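Local structure of pyridoxal kinase (Lactobacillus plantarum, 3H74) at residues Leu103-Pro108 and Val220-Leu225. The protein probably catalyses the ATP-dependent phosphorylation of pyridoxal to pyridoxal 5'-phosphate, as a kinase of the ribokinase clan. Numbering follows the deposited sequence.
Sequences LLVVDP and VIAGLL
Leu103 and Val105 meet Ala222 and Leu225 where a strand of the ribokinase-like alpha/beta fold faces one of its covering helices, a worked example of how alternate strand residues supply one layer of a core. Strand 103-106 lies between its parallel neighbours 77-80 and 137-138, and residues 220-225 of helix 213-226 run nearly antiparallel to it, at 168°, with the two short axes 9.2 Å apart. Leu103 shows the fit atom by atom. Its CB leaves the strand toward the helix, and CG stands anti to the backbone N (chi1 178°). From there both methyls of Leu103 come up against CB of Leu225 from the strand side, CD2 of Leu103 at 3.8 Å and CD1 of Leu103 at 4.1 Å. The two leucine side chains cross at about a right angle. CD2 of Leu103 also reaches the helix backbone, 3.5 Å from the carbonyl O of Ala222, a van der Waals touch. Outside the two segments, Leu225 also touches Thr234 of helix 231-251. Two residues on from Leu103, Val105 presents a single methyl, CG2, set beside its own backbone N, while Leu104 between them turns to the other face and touches strand 77-80. CG2 of Val105 sits 4.0 Å from CB of Ala222 and 4.3 Å from CD1 of Leu225.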
ATOM      1  N   LEU A 103      -0.613  14.797   1.739  1.00 10.13           N
ATOM      2  CA  LEU A 103      -1.157  13.439   1.685  1.00  8.80           C
ATOM      3  C   LEU A 103      -0.118  12.445   2.171  1.00  7.80           C
ATOM      4  O   LEU A 103       1.023  12.449   1.687  1.00  7.15           O
ATOM      5  CB  LEU A 103      -1.574  13.066   0.257  1.00  8.87           C
ATOM      6  CG  LEU A 103      -2.128  11.640   0.077  1.00  8.32           C
ATOM      7  CD1 LEU A 103      -3.486  11.468   0.736  1.00 10.29           C
ATOM      8  CD2 LEU A 103      -2.212  11.262  -1.389  1.00  9.83           C
ATOM      9  N   LEU A 104      -0.527  11.595   3.110  1.00  7.32           N
ATOM     10  CA  LEU A 104       0.272  10.453   3.531  1.00  7.33           C
ATOM     11  C   LEU A 104      -0.606   9.214   3.496  1.00  6.89           C
ATOM     12  O   LEU A 104      -1.621   9.151   4.188  1.00  7.45           O
ATOM     13  CB  LEU A 104       0.854  10.656   4.933  1.00  7.45           C
ATOM     14  CG  LEU A 104       1.581   9.459   5.567  1.00  7.72           C
ATOM     15  CD1 LEU A 104       2.730   8.941   4.695  1.00  7.58           C
ATOM     16  CD2 LEU A 104       2.096   9.812   6.955  1.00  8.82           C
ATOM     17  N   VAL A 105      -0.216   8.241   2.675  1.00  6.11           N
ATOM     18  CA  VAL A 105      -0.908   6.947   2.607  1.00  6.01           C
ATOM     19  C   VAL A 105       0.068   5.888   3.115  1.00  5.80           C
ATOM     20  O   VAL A 105       1.216   5.838   2.666  1.00  5.89           O
ATOM     21  CB  VAL A 105      -1.383   6.631   1.156  1.00  6.42           C
ATOM     22  CG1 VAL A 105      -2.046   5.258   1.060  1.00  6.90           C
ATOM     23  CG2 VAL A 105      -2.321   7.729   0.641  1.00  6.60           C
ATOM     24  N   VAL A 106      -0.378   5.051   4.045  1.00  5.93           N
ATOM     25  CA  VAL A 106       0.436   3.930   4.499  1.00  6.04           C
ATOM     26  C   VAL A 106      -0.298   2.614   4.275  1.00  5.89           C
ATOM     27  O   VAL A 106      -1.448   2.448   4.697  1.00  6.05           O
ATOM     28  CB  VAL A 106       0.829   4.061   5.989  1.00  6.06           C
ATOM     29  CG1 VAL A 106       1.650   2.871   6.441  1.00  7.05           C
ATOM     30  CG2 VAL A 106       1.600   5.338   6.224  1.00  6.56           C
ATOM     31  N   ASP A 107       0.365   1.694   3.581  1.00  5.88           N
ATOM     32  CA  ASP A 107      -0.090   0.316   3.503  1.00  6.22           C
ATOM     33  C   ASP A 107       0.613  -0.410   4.656  1.00  6.45           C
ATOM     34  O   ASP A 107       1.827  -0.615   4.604  1.00  6.47           O
ATOM     35  CB  ASP A 107       0.279  -0.292   2.146  1.00  6.19           C
ATOM     36  CG  ASP A 107      -0.250  -1.687   1.979  1.00  6.94           C
ATOM     37  OD1 ASP A 107      -0.670  -2.289   2.994  1.00  7.38           O
ATOM     38  OD2 ASP A 107      -0.231  -2.193   0.833  1.00  7.95           O
ATOM     39  N   PRO A 108      -0.131  -0.751   5.729  1.00  6.36           N
ATOM     40  CA  PRO A 108       0.499  -1.281   6.940  1.00  6.86           C
ATOM     41  C   PRO A 108       0.772  -2.776   6.806  1.00  6.82           C
ATOM     42  O   PRO A 108       0.102  -3.604   7.415  1.00  7.72           O
ATOM     43  CB  PRO A 108      -0.554  -1.009   8.012  1.00  7.35           C
ATOM     44  CG  PRO A 108      -1.850  -1.112   7.291  1.00  7.73           C
ATOM     45  CD  PRO A 108      -1.594  -0.651   5.872  1.00  6.69           C
ATOM     46  N   VAL A 220      -2.382   3.228  -6.837  1.00  5.48           N
ATOM     47  CA  VAL A 220      -3.515   3.864  -7.512  1.00  5.64           C
ATOM     48  C   VAL A 220      -4.299   4.769  -6.564  1.00  5.53           C
ATOM     49  O   VAL A 220      -4.638   5.898  -6.912  1.00  5.67           O
ATOM     50  CB  VAL A 220      -4.431   2.821  -8.189  1.00  6.03           C
ATOM     51  CG1 VAL A 220      -5.718   3.450  -8.656  1.00  7.49           C
ATOM     52  CG2 VAL A 220      -3.701   2.166  -9.356  1.00  5.76           C
ATOM     53  N   ILE A 221      -4.566   4.274  -5.364  1.00  5.31           N
ATOM     54  CA  ILE A 221      -5.288   5.073  -4.376  1.00  5.94           C
ATOM     55  C   ILE A 221      -4.521   6.350  -4.018  1.00  5.60           C
ATOM     56  O   ILE A 221      -5.085   7.455  -4.047  1.00  5.85           O
ATOM     57  CB  ILE A 221      -5.618   4.234  -3.125  1.00  5.32           C
ATOM     58  CG1 ILE A 221      -6.692   3.191  -3.460  1.00  6.12           C
ATOM     59  CG2 ILE A 221      -6.052   5.124  -1.945  1.00  6.53           C
ATOM     60  CD1 ILE A 221      -6.967   2.175  -2.369  1.00  6.57           C
ATOM     61  N   ALA A 222      -3.227   6.215  -3.725  1.00  5.93           N
ATOM     62  CA  ALA A 222      -2.414   7.382  -3.413  1.00  6.26           C
ATOM     63  C   ALA A 222      -2.390   8.347  -4.587  1.00  6.71           C
ATOM     64  O   ALA A 222      -2.510   9.563  -4.387  1.00  6.96           O
ATOM     65  CB  ALA A 222      -1.011   6.975  -3.024  1.00  6.83           C
ATOM     66  N   GLY A 223      -2.233   7.821  -5.804  1.00  6.62           N
ATOM     67  CA  GLY A 223      -2.183   8.658  -6.994  1.00  7.37           C
ATOM     68  C   GLY A 223      -3.463   9.437  -7.221  1.00  7.12           C
ATOM     69  O   GLY A 223      -3.434  10.622  -7.567  1.00  8.44           O
ATOM     70  N   LEU A 224      -4.601   8.781  -7.034  1.00  7.21           N
ATOM     71  CA  LEU A 224      -5.890   9.454  -7.219  1.00  7.19           C
ATOM     72  C   LEU A 224      -6.165  10.487  -6.128  1.00  7.05           C
ATOM     73  O   LEU A 224      -6.611  11.605  -6.413  1.00  7.50           O
ATOM     74  CB  LEU A 224      -7.030   8.438  -7.316  1.00  6.93           C
ATOM     75  CG  LEU A 224      -7.017   7.551  -8.563  1.00  8.06           C
ATOM     76  CD1 LEU A 224      -8.000   6.404  -8.395  1.00  8.54           C
ATOM     77  CD2 LEU A 224      -7.340   8.357  -9.826  1.00  7.79           C
ATOM     78  N   LEU A 225      -5.869  10.129  -4.884  1.00  7.01           N
ATOM     79  CA  LEU A 225      -6.061  11.079  -3.792  1.00  7.77           C
ATOM     80  C   LEU A 225      -5.176  12.300  -3.977  1.00  8.12           C
ATOM     81  O   LEU A 225      -5.616  13.426  -3.749  1.00  8.63           O
ATOM     82  CB  LEU A 225      -5.794  10.430  -2.444  1.00  7.76           C
ATOM     83  CG  LEU A 225      -6.783   9.343  -2.028  1.00  7.81           C
ATOM     84  CD1 LEU A 225      -6.309   8.703  -0.746  1.00  9.19           C
ATOM     85  CD2 LEU A 225      -8.197   9.910  -1.859  1.00  9.93           C
TER